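Local coordinates for protein L-amino acid deaminase (Proteus vulgaris, PDB 5HXW) that probably catalyses the oxidative deamination of L-amino acids, as a membrane-bound, FAD-dependent flavoenzyme of the D-amino acid oxidase (DAO) family, at residues P89-L94 with D399-I404; P258-Q263 with Q389-M394; G120-P125 with A159-R164. All coordinates share one frame; numbering follows the deposited sequence.

Contact 1: residues P89-L94 with D399-I404. With 16A (cetyl-trimethyl-ammonium), chain J.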
loop_
_atom_site.group_PDB
_atom_site.type_symbol
_atom_site.label_atom_id
_atom_site.label_comp_id
_atom_site.label_asym_id
_atom_site.label_seq_id
_atom_site.Cartn_x
_atom_site.Cartn_y
_atom_site.Cartn_z
ATOM N N PRO A 89 -15.525 -2.430 -2.204
ATOM C CA PRO A 89 -16.779 -1.743 -1.862
ATOM C C PRO A 89 -16.926 -0.390 -2.569
ATOM O O PRO A 89 -15.961 0.103 -3.170
ATOM C CB PRO A 89 -16.671 -1.550 -0.345
ATOM C CG PRO A 89 -15.207 -1.527 -0.071
ATOM C CD PRO A 89 -14.620 -2.512 -1.039
ATOM N N ASP A 90 -18.124 0.194 -2.484
ATOM C CA ASP A 90 -18.450 1.484 -3.112
ATOM C C ASP A 90 -17.533 2.629 -2.659
ATOM O O ASP A 90 -17.283 3.566 -3.424
ATOM C CB ASP A 90 -19.922 1.839 -2.855
ATOM C CG ASP A 90 -20.424 2.983 -3.739
ATOM O OD1 ASP A 90 -20.243 2.930 -4.977
ATOM O OD2 ASP A 90 -21.021 3.934 -3.188
ATOM N N GLU A 91 -17.037 2.529 -1.425
ATOM C CA GLU A 91 -16.131 3.518 -0.833
ATOM C C GLU A 91 -14.793 3.627 -1.574
ATOM O O GLU A 91 -14.283 4.734 -1.770
ATOM C CB GLU A 91 -15.879 3.208 0.651
ATOM C CG GLU A 91 -17.063 3.441 1.585
ATOM C CD GLU A 91 -18.059 2.292 1.612
ATOM O OE1 GLU A 91 -17.640 1.121 1.751
ATOM O OE2 GLU A 91 -19.273 2.567 1.504
ATOM N N THR A 92 -14.242 2.484 -1.990
ATOM C CA THR A 92 -12.895 2.431 -2.579
ATOM C C THR A 92 -12.837 2.074 -4.069
ATOM O O THR A 92 -11.773 2.204 -4.684
ATOM C CB THR A 92 -11.955 1.475 -1.805
ATOM O OG1 THR A 92 -12.600 0.210 -1.610
ATOM C CG2 THR A 92 -11.570 2.063 -0.460
ATOM N N PHE A 93 -13.959 1.631 -4.645
ATOM C CA PHE A 93 -13.981 1.167 -6.039
ATOM C C PHE A 93 -13.387 2.177 -7.021
ATOM O O PHE A 93 -12.437 1.850 -7.730
ATOM C CB PHE A 93 -15.383 0.728 -6.498
ATOM C CG PHE A 93 -15.442 0.343 -7.957
ATOM C CD1 PHE A 93 -15.046 -0.931 -8.375
ATOM C CD2 PHE A 93 -15.862 1.265 -8.924
ATOM C CE1 PHE A 93 -15.080 -1.281 -9.723
ATOM C CE2 PHE A 93 -15.896 0.919 -10.270
ATOM C CZ PHE A 93 -15.503 -0.353 -10.671
ATOM N N LEU A 94 -13.942 3.390 -7.050
ATOM C CA LEU A 94 -13.504 4.436 -7.985
ATOM C C LEU A 94 -12.055 4.881 -7.760
ATOM O O LEU A 94 -11.369 5.273 -8.703
ATOM C CB LEU A 94 -14.463 5.634 -7.966
ATOM C CG LEU A 94 -15.839 5.476 -8.638
ATOM C CD1 LEU A 94 -16.789 6.582 -8.201
ATOM C CD2 LEU A 94 -15.742 5.435 -10.160
ATOM N N ASP A 399 -12.534 -0.059 9.496
ATOM C CA ASP A 399 -13.389 -0.399 8.348
ATOM C C ASP A 399 -12.609 -0.812 7.093
ATOM O O ASP A 399 -13.196 -0.978 6.018
ATOM C CB ASP A 399 -14.398 0.728 8.041
ATOM C CG ASP A 399 -13.736 2.070 7.715
ATOM O OD1 ASP A 399 -12.507 2.142 7.483
ATOM O OD2 ASP A 399 -14.473 3.076 7.687
ATOM N N GLU A 400 -11.289 -0.964 7.252
ATOM C CA GLU A 400 -10.359 -1.425 6.202
ATOM C C GLU A 400 -10.168 -0.431 5.034
ATOM O O GLU A 400 -9.584 -0.773 4.001
ATOM C CB GLU A 400 -10.756 -2.829 5.706
ATOM C CG GLU A 400 -9.590 -3.761 5.409
ATOM C CD GLU A 400 -10.032 -5.121 4.889
ATOM O OE1 GLU A 400 -11.064 -5.653 5.367
ATOM O OE2 GLU A 400 -9.336 -5.663 4.003
ATOM N N ASN A 401 -10.642 0.800 5.220
ATOM C CA ASN A 401 -10.552 1.858 4.213
ATOM C C ASN A 401 -9.477 2.900 4.550
ATOM O O ASN A 401 -9.160 3.084 5.729
ATOM C CB ASN A 401 -11.921 2.524 4.030
ATOM C CG ASN A 401 -12.936 1.610 3.361
ATOM O OD1 ASN A 401 -12.588 0.578 2.784
ATOM N ND2 ASN A 401 -14.205 1.992 3.436
ATOM N N PRO A 402 -8.908 3.579 3.522
ATOM C CA PRO A 402 -7.819 4.544 3.759
ATOM C C PRO A 402 -8.203 5.757 4.612
ATOM O O PRO A 402 -9.391 6.091 4.732
ATOM C CB PRO A 402 -7.440 5.007 2.344
ATOM C CG PRO A 402 -7.918 3.926 1.442
ATOM C CD PRO A 402 -9.182 3.434 2.077
ATOM N N ILE A 403 -7.193 6.386 5.210
ATOM C CA ILE A 403 -7.355 7.694 5.836
ATOM C C ILE A 403 -6.673 8.731 4.932
ATOM O O ILE A 403 -5.442 8.851 4.904
ATOM C CB ILE A 403 -6.862 7.728 7.312
ATOM C CG1 ILE A 403 -7.672 6.736 8.168
ATOM C CG2 ILE A 403 -6.966 9.143 7.889
ATOM C CD1 ILE A 403 -7.057 6.378 9.510
ATOM N N ILE A 404 -7.497 9.431 4.154
ATOM C CA ILE A 404 -7.058 10.541 3.303
ATOM C C ILE A 404 -7.886 11.749 3.740
ATOM O O ILE A 404 -9.046 11.902 3.335
ATOM C CB ILE A 404 -7.229 10.243 1.785
ATOM C CG1 ILE A 404 -6.607 8.889 1.407
ATOM C CG2 ILE A 404 -6.616 11.364 0.949
ATOM C CD1 ILE A 404 -7.234 8.222 0.198
HETATM C C1 16A J . -9.385 -8.154 19.292
HETATM C C2 16A J . -8.278 -7.468 18.524
HETATM C C3 16A J . -8.588 -7.440 17.032
HETATM C C4 16A J . -7.396 -6.917 16.240
HETATM C C5 16A J . -7.450 -7.383 14.792
HETATM C C6 16A J . -6.830 -6.341 13.871
HETATM C C7 16A J . -7.088 -6.678 12.407
HETATM C C8 16A J . -5.943 -6.185 11.532
HETATM C C9 16A J . -6.463 -5.738 10.173
HETATM C C10 16A J . -5.946 -6.644 9.060
HETATM C C11 16A J . -7.009 -6.881 7.995
HETATM C C12 16A J . -6.715 -6.070 6.737
HETATM C C13 16A J . -6.512 -6.970 5.525
HETATM C C14 16A J . -5.880 -6.191 4.375
HETATM C C15 16A J . -4.814 -7.021 3.667
HETATM C C16 16A J . -4.759 -6.672 2.172
HETATM N N1 16A J . -3.445 -6.811 1.492
HETATM C C17 16A J . -3.657 -6.553 0.062
HETATM C C18 16A J . -2.460 -5.827 1.957
HETATM C C19 16A J . -2.882 -8.168 1.609
#

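Contact 2: residues P258-Q263 with Q389-M394. With FAD (flavin-adenine dinucleotide), chain G.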
loop_
_atom_site.group_PDB
_atom_site.type_symbol
_atom_site.label_atom_id
_atom_site.label_comp_id
_atom_site.label_asym_id
_atom_site.label_seq_id
_atom_site.Cartn_x
_atom_site.Cartn_y
_atom_site.Cartn_z
ATOM N N PRO A 258 -1.428 -2.677 13.695
ATOM C CA PRO A 258 -0.473 -3.372 12.832
ATOM C C PRO A 258 -0.995 -4.704 12.286
ATOM O O PRO A 258 -1.760 -5.403 12.953
ATOM C CB PRO A 258 0.731 -3.605 13.750
ATOM C CG PRO A 258 0.164 -3.598 15.123
ATOM C CD PRO A 258 -0.920 -2.565 15.075
ATOM N N ALA A 259 -0.581 -5.019 11.062
ATOM C CA ALA A 259 -0.845 -6.305 10.426
ATOM C C ALA A 259 0.413 -6.761 9.693
ATOM O O ALA A 259 1.173 -5.935 9.182
ATOM C CB ALA A 259 -2.015 -6.188 9.465
ATOM N N TYR A 260 0.632 -8.069 9.651
ATOM C CA TYR A 260 1.801 -8.642 8.993
ATOM C C TYR A 260 1.426 -9.747 8.018
ATOM O O TYR A 260 0.492 -10.517 8.264
ATOM C CB TYR A 260 2.794 -9.169 10.032
ATOM C CG TYR A 260 3.616 -8.085 10.674
ATOM C CD1 TYR A 260 3.166 -7.420 11.823
ATOM C CD2 TYR A 260 4.848 -7.705 10.130
ATOM C CE1 TYR A 260 3.921 -6.410 12.411
ATOM C CE2 TYR A 260 5.611 -6.702 10.717
ATOM C CZ TYR A 260 5.143 -6.058 11.851
ATOM O OH TYR A 260 5.898 -5.066 12.428
ATOM N N GLN A 261 2.162 -9.810 6.910
ATOM C CA GLN A 261 2.007 -10.874 5.923
ATOM C C GLN A 261 3.344 -11.212 5.278
ATOM O O GLN A 261 4.071 -10.327 4.813
ATOM C CB GLN A 261 0.979 -10.494 4.856
ATOM C CG GLN A 261 0.590 -11.648 3.941
ATOM C CD GLN A 261 -0.356 -11.238 2.830
ATOM O OE1 GLN A 261 -0.205 -10.178 2.217
ATOM N NE2 GLN A 261 -1.341 -12.085 2.563
ATOM N N SER A 262 3.654 -12.505 5.265
ATOM C CA SER A 262 4.850 -13.011 4.611
ATOM C C SER A 262 4.656 -13.063 3.099
ATOM O O SER A 262 3.561 -13.362 2.608
ATOM C CB SER A 262 5.205 -14.390 5.156
ATOM O OG SER A 262 5.483 -14.328 6.542
ATOM N N GLN A 263 5.726 -12.741 2.376
ATOM C CA GLN A 263 5.755 -12.795 0.912
ATOM C C GLN A 263 7.006 -13.533 0.434
ATOM O O GLN A 263 8.046 -13.516 1.105
ATOM C CB GLN A 263 5.741 -11.385 0.313
ATOM C CG GLN A 263 4.522 -10.528 0.633
ATOM C CD GLN A 263 3.282 -10.899 -0.164
ATOM O OE1 GLN A 263 3.357 -11.249 -1.346
ATOM N NE2 GLN A 263 2.124 -10.809 0.483
ATOM N N GLN A 389 12.521 -13.823 0.225
ATOM C CA GLN A 389 11.469 -14.031 1.226
ATOM C C GLN A 389 11.502 -12.906 2.257
ATOM O O GLN A 389 12.545 -12.643 2.863
ATOM C CB GLN A 389 11.642 -15.379 1.933
ATOM C CG GLN A 389 11.323 -16.604 1.092
ATOM C CD GLN A 389 11.544 -17.903 1.844
ATOM O OE1 GLN A 389 12.649 -18.195 2.296
ATOM N NE2 GLN A 389 10.492 -18.697 1.965
ATOM N N TRP A 390 10.362 -12.243 2.448
ATOM C CA TRP A 390 10.266 -11.121 3.386
ATOM C C TRP A 390 8.919 -11.053 4.115
ATOM O O TRP A 390 7.957 -11.735 3.741
ATOM C CB TRP A 390 10.567 -9.798 2.671
ATOM C CG TRP A 390 9.519 -9.391 1.668
ATOM C CD1 TRP A 390 8.414 -8.620 1.906
ATOM C CD2 TRP A 390 9.480 -9.727 0.276
ATOM N NE1 TRP A 390 7.687 -8.461 0.753
ATOM C CE2 TRP A 390 8.319 -9.120 -0.267
ATOM C CE3 TRP A 390 10.314 -10.478 -0.570
ATOM C CZ2 TRP A 390 7.962 -9.247 -1.620
ATOM C CZ3 TRP A 390 9.959 -10.603 -1.922
ATOM C CH2 TRP A 390 8.790 -9.988 -2.429
ATOM N N SER A 391 8.879 -10.232 5.165
ATOM C CA SER A 391 7.645 -9.876 5.855
ATOM C C SER A 391 7.264 -8.432 5.518
ATOM O O SER A 391 8.138 -7.571 5.379
ATOM C CB SER A 391 7.819 -10.047 7.358
ATOM O OG SER A 391 6.607 -9.793 8.043
ATOM N N GLY A 392 5.965 -8.177 5.376
ATOM C CA GLY A 392 5.458 -6.831 5.111
ATOM C C GLY A 392 4.481 -6.353 6.170
ATOM O O GLY A 392 3.503 -7.049 6.472
ATOM N N ALA A 393 4.735 -5.157 6.708
ATOM C CA ALA A 393 3.918 -4.563 7.777
ATOM C C ALA A 393 2.910 -3.539 7.261
ATOM O O ALA A 393 3.285 -2.570 6.602
ATOM C CB ALA A 393 4.809 -3.922 8.833
ATOM N N MET A 394 1.635 -3.761 7.581
ATOM C CA MET A 394 0.558 -2.802 7.293
ATOM C C MET A 394 0.068 -2.130 8.577
ATOM O O MET A 394 0.385 -2.570 9.688
ATOM C CB MET A 394 -0.645 -3.493 6.640
ATOM C CG MET A 394 -0.346 -4.372 5.445
ATOM S SD MET A 394 -1.511 -5.742 5.370
ATOM C CE MET A 394 -0.421 -7.081 4.905
HETATM P PA FAD G . 5.205 3.233 3.124
HETATM O O1A FAD G . 5.599 2.351 4.282
HETATM O O2A FAD G . 5.470 2.749 1.731
HETATM O O5B FAD G . 5.915 4.659 3.302
HETATM C C5B FAD G . 5.980 5.297 4.569
HETATM C C4B FAD G . 7.378 5.855 4.737
HETATM O O4B FAD G . 7.370 6.905 5.700
HETATM C C3B FAD G . 8.347 4.798 5.241
HETATM O O3B FAD G . 9.398 4.694 4.276
HETATM C C2B FAD G . 8.847 5.335 6.574
HETATM O O2B FAD G . 10.240 5.093 6.776
HETATM C C1B FAD G . 8.567 6.822 6.469
HETATM N N9A FAD G . 8.364 7.509 7.765
HETATM C C8A FAD G . 7.499 7.154 8.737
HETATM N N7A FAD G . 7.557 8.011 9.782
HETATM C C5A FAD G . 8.480 8.941 9.481
HETATM C C6A FAD G . 9.038 10.141 10.146
HETATM N N6A FAD G . 8.591 10.502 11.369
HETATM N N1A FAD G . 9.989 10.856 9.491
HETATM C C2A FAD G . 10.429 10.501 8.265
HETATM N N3A FAD G . 9.967 9.418 7.601
HETATM C C4A FAD G . 9.008 8.616 8.144
HETATM N N1 FAD G . -0.987 -2.726 -2.378
HETATM C C2 FAD G . -1.516 -2.980 -3.601
HETATM O O2 FAD G . -2.035 -2.030 -4.223
HETATM N N3 FAD G . -1.502 -4.214 -4.148
HETATM C C4 FAD G . -0.958 -5.277 -3.522
HETATM O O4 FAD G . -0.958 -6.408 -4.064
HETATM C C4X FAD G . -0.351 -5.075 -2.173
HETATM N N5 FAD G . 0.220 -6.081 -1.465
HETATM C C5X FAD G . 0.755 -5.871 -0.230
HETATM C C6 FAD G . 1.341 -6.925 0.480
HETATM C C7 FAD G . 1.907 -6.710 1.740
HETATM C C7M FAD G . 2.528 -7.871 2.477
HETATM C C8 FAD G . 1.882 -5.335 2.329
HETATM C C8M FAD G . 2.467 -5.004 3.674
HETATM C C9 FAD G . 1.301 -4.294 1.624
HETATM C C9A FAD G . 0.736 -4.500 0.368
HETATM N N10 FAD G . 0.157 -3.426 -0.358
HETATM C C10 FAD G . -0.405 -3.693 -1.628
HETATM C "C1'" FAD G . 0.087 -2.080 0.226
HETATM C "C2'" FAD G . 1.133 -1.056 -0.152
HETATM O "O2'" FAD G . 2.437 -1.595 0.074
HETATM C "C3'" FAD G . 0.928 0.138 0.779
HETATM O "O3'" FAD G . -0.473 0.432 0.977
HETATM C "C4'" FAD G . 1.665 1.382 0.292
HETATM O "O4'" FAD G . 3.075 1.126 0.142
HETATM C "C5'" FAD G . 1.455 2.503 1.294
HETATM O "O5'" FAD G . 2.398 3.525 1.020
HETATM P P FAD G . 2.869 4.530 2.171
HETATM O O1P FAD G . 3.796 5.506 1.505
HETATM O O2P FAD G . 1.648 5.049 2.880
HETATM O O3P FAD G . 3.644 3.600 3.236
#

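Contact 3: residues G120-P125 with A159-R164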
loop_
_atom_site.group_PDB
_atom_site.type_symbol
_atom_site.label_atom_id
_atom_site.label_comp_id
_atom_site.label_asym_id
_atom_site.label_seq_id
_atom_site.Cartn_x
_atom_site.Cartn_y
_atom_site.Cartn_z
ATOM N N GLY A 120 -4.451 -9.120 -16.250
ATOM C CA GLY A 120 -5.577 -10.043 -16.132
ATOM C C GLY A 120 -5.479 -10.893 -14.877
ATOM O O GLY A 120 -4.386 -11.313 -14.486
ATOM N N ARG A 121 -6.625 -11.134 -14.244
ATOM C CA ARG A 121 -6.691 -11.894 -12.997
ATOM C C ARG A 121 -7.919 -12.792 -12.966
ATOM O O ARG A 121 -9.031 -12.331 -13.229
ATOM C CB ARG A 121 -6.710 -10.939 -11.797
ATOM C CG ARG A 121 -6.700 -11.605 -10.433
ATOM C CD ARG A 121 -6.950 -10.570 -9.357
ATOM N NE ARG A 121 -6.680 -11.072 -8.012
ATOM C CZ ARG A 121 -7.613 -11.446 -7.140
ATOM N NH1 ARG A 121 -8.902 -11.386 -7.459
ATOM N NH2 ARG A 121 -7.254 -11.884 -5.939
ATOM N N VAL A 122 -7.703 -14.066 -12.639
ATOM C CA VAL A 122 -8.799 -15.017 -12.420
ATOM C C VAL A 122 -8.896 -15.429 -10.954
ATOM O O VAL A 122 -7.904 -15.863 -10.354
ATOM C CB VAL A 122 -8.735 -16.272 -13.338
ATOM C CG1 VAL A 122 -9.220 -15.932 -14.734
ATOM C CG2 VAL A 122 -7.340 -16.888 -13.391
ATOM N N GLU A 123 -10.087 -15.262 -10.382
ATOM C CA GLU A 123 -10.381 -15.782 -9.052
ATOM C C GLU A 123 -11.510 -16.803 -9.116
ATOM O O GLU A 123 -12.651 -16.465 -9.442
ATOM C CB GLU A 123 -10.696 -14.661 -8.049
ATOM C CG GLU A 123 -10.810 -15.151 -6.604
ATOM C CD GLU A 123 -10.964 -14.044 -5.573
ATOM O OE1 GLU A 123 -10.519 -12.905 -5.823
ATOM O OE2 GLU A 123 -11.518 -14.323 -4.488
ATOM N N VAL A 124 -11.165 -18.055 -8.821
ATOM C CA VAL A 124 -12.146 -19.126 -8.669
ATOM C C VAL A 124 -12.776 -18.980 -7.277
ATOM O O VAL A 124 -12.048 -18.953 -6.280
ATOM C CB VAL A 124 -11.512 -20.532 -8.853
ATOM C CG1 VAL A 124 -12.522 -21.637 -8.571
ATOM C CG2 VAL A 124 -10.946 -20.692 -10.258
ATOM N N PRO A 125 -14.123 -18.866 -7.208
ATOM C CA PRO A 125 -14.820 -18.754 -5.918
ATOM C C PRO A 125 -14.719 -20.021 -5.058
ATOM O O PRO A 125 -14.462 -21.111 -5.582
ATOM C CB PRO A 125 -16.275 -18.490 -6.322
ATOM C CG PRO A 125 -16.397 -19.036 -7.704
ATOM C CD PRO A 125 -15.065 -18.775 -8.341
ATOM N N ALA A 159 -12.955 -22.789 -22.200
ATOM C CA ALA A 159 -11.671 -22.578 -22.884
ATOM C C ALA A 159 -10.921 -21.316 -22.450
ATOM O O ALA A 159 -9.698 -21.348 -22.288
ATOM C CB ALA A 159 -11.868 -22.585 -24.394
ATOM N N GLU A 160 -11.663 -20.220 -22.263
ATOM C CA GLU A 160 -11.114 -18.949 -21.777
ATOM C C GLU A 160 -10.475 -19.055 -20.390
ATOM O O GLU A 160 -9.483 -18.377 -20.107
ATOM C CB GLU A 160 -12.195 -17.870 -21.753
ATOM C CG GLU A 160 -11.987 -16.751 -22.756
ATOM C CD GLU A 160 -12.598 -15.442 -22.292
ATOM O OE1 GLU A 160 -11.829 -14.511 -21.964
ATOM O OE2 GLU A 160 -13.846 -15.347 -22.241
ATOM N N LEU A 161 -11.056 -19.900 -19.538
ATOM C CA LEU A 161 -10.542 -20.138 -18.196
ATOM C C LEU A 161 -9.326 -21.057 -18.199
ATOM O O LEU A 161 -8.342 -20.785 -17.506
ATOM C CB LEU A 161 -11.643 -20.693 -17.282
ATOM C CG LEU A 161 -11.295 -21.019 -15.824
ATOM C CD1 LEU A 161 -10.763 -19.804 -15.080
ATOM C CD2 LEU A 161 -12.506 -21.595 -15.114
ATOM N N ASN A 162 -9.410 -22.139 -18.974
ATOM C CA ASN A 162 -8.346 -23.141 -19.059
ATOM C C ASN A 162 -7.074 -22.630 -19.733
ATOM O O ASN A 162 -5.985 -23.151 -19.482
ATOM C CB ASN A 162 -8.857 -24.413 -19.744
ATOM C CG ASN A 162 -9.904 -25.140 -18.918
ATOM O OD1 ASN A 162 -11.065 -25.222 -19.307
ATOM N ND2 ASN A 162 -9.496 -25.669 -17.770
ATOM N N GLN A 163 -7.226 -21.608 -20.578
ATOM C CA GLN A 163 -6.098 -20.902 -21.189
ATOM C C GLN A 163 -5.374 -20.048 -20.147
ATOM O O GLN A 163 -4.160 -19.844 -20.238
ATOM C CB GLN A 163 -6.576 -20.033 -22.357
ATOM C CG GLN A 163 -5.505 -19.711 -23.390
ATOM N N ARG A 164 -6.133 -19.563 -19.161
ATOM C CA ARG A 164 -5.613 -18.758 -18.055
ATOM C C ARG A 164 -5.029 -19.604 -16.920
ATOM O O ARG A 164 -4.315 -19.080 -16.056
ATOM C CB ARG A 164 -6.714 -17.832 -17.520
ATOM C CG ARG A 164 -6.896 -16.545 -18.311
ATOM C CD ARG A 164 -6.029 -15.432 -17.746
ATOM N NE ARG A 164 -5.757 -14.380 -18.724
ATOM C CZ ARG A 164 -4.995 -13.310 -18.501
ATOM N NH1 ARG A 164 -4.414 -13.117 -17.317
ATOM N NH2 ARG A 164 -4.816 -12.418 -19.468
#

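Contact 1: residues P89-L94 with D399-I404
N401 and P402 meet E91 and T92 beside the edge strand 403-406 of the six-stranded, Rossmann-type sheet of this DAO-family fold, where the turn ahead of helix 93-104 packs on an Asx turn. The contact is small, and each end of the N401 amide meets a different neighbour. Its OD1 lies 3.7 Å from T92 CG2, and the same methyl carbon reaches P402 CD at 3.7 Å. T92 can offer that methyl because, with OG1 at a chi1 of 50°, CG2 stands anti to its own carbonyl carbon. At the other end of the amide, N401 ND2 rests 3.5 Å from E91 CB, and the two side chains cross at about a right angle with amide and carboxylate planes 36° apart. What passes between the segments is thus van der Waals contact; their polar groups bond within each segment or to other parts of the chain. P89 O accepts from both T92 N and F93 N, a turn just ahead of helix 93-104. R453 ties residues 399-404 to the C-terminal end of the chain by a salt bridge to D399 OD1 and a hydrogen bond to P402 O. E400 OE2 touches C13 of a bound cetyl-trimethyl-ammonium at 3.5 Å. The Asx turn itself rests on N401 N, which donates over 3.2 Å to D399 OD1 from above the carboxylate plane.

Contact 2: residues P258-Q263 with Q389-M394
A259, Q261 and Q263 pair with M394, G392 and W390 as hydrogen-bonded pairs of an antiparallel ladder, the two strand directions 157° apart and six backbone bonds joining them. Between these rungs lie the non-hydrogen-bonded pairs Y260 with A393 and S262 with S391, so residues alternate between two faces. On the face of Y260, the ring's CE2 lies 3.5 Å from A393 CB, while S391 OG sits at the ring edge, 3.4 Å from CD2. The other face receives the dimethylbenzene end of the flavin. Glycine at 392 lets the flavin come close, with G392 C 3.5 Å from FAD C8M. Around it, M394 CG packs 3.4 Å from FAD C8M, and the bent methionine chain carries its CE back to Q261 CB at 3.7 Å. Q261 OE1 and Q263 NE2 each lie 3.6 Å from FAD C7M. Beyond them Q263 CB stands over the five-membered ring of W390, a CH-pi contact 3.8 Å from its centroid and 28° off the normal; W390 NE1 is held by R78 O. A bound cetyl-trimethyl-ammonium also touches A259, Q261 and M394. FAD is hydrogen-bonded to S76, E67 and T424, among others, whereas the ladder offers the flavin methyls van der Waals contact, consistent with that end of the ring being placed mainly by shape.

Contact 3: residues G120-P125 with A159-R164
V122 of strand 117-123 faces L161 and R164 of the short helix 159-164 that packs on it, and side-chain conformations explain the fit. V122 places CG1 anti to its carbonyl carbon (chi1 -78°), and this one branch does the touching, lying 4.2 Å from L161 CD1 and 4.2 Å from R164 CB. The CB bond of L161 does not aim at the strand, yet its branched end comes closer and meets the valine obliquely. R164 bends at chi2 (-91°), turning the chain along the strand, so that its guanidinium comes beside G120 with CZ 4.1 Å from G120 CA. G120 itself has a positive phi (92°), a conformation that suits glycine. The arginine's NH1 has a hydrogen bond to Q119 O. R121 and E123 point the other way; both are extended, and R121 NH1 reaches E123 OE1 at 2.8 Å in a salt bridge that uses the anti lone pair of the carboxylate oxygen. The alternation is that of a beta strand, with a helix packed on one face of the large mixed sheet and a charged pair on the other, the R121 side lying toward the FAD pocket.

Taken together, the three contacts illustrate how chemistry follows position. All are buried, contacts 1 and 2 within about 13 Å of the centre of the chain and contact 3 about 25 Å from it. Contact 2 is a strand pair carried by backbone bonds, one face meeting the flavin. Contact 3 reaches the same eleven-stranded sheet, but by a helix laid on its face; it joins by side chains, with no clear hydrogen bond between the segments and R164 also against the backbone of G120. Contact 1, at the edge of the six-stranded sheet, joins loops 305 residues apart through small van der Waals patches, and contacts 2 and 3 are nested in the loop it closes. Consecutive strands 386-396 and 403-406 connect contacts 2 and 1.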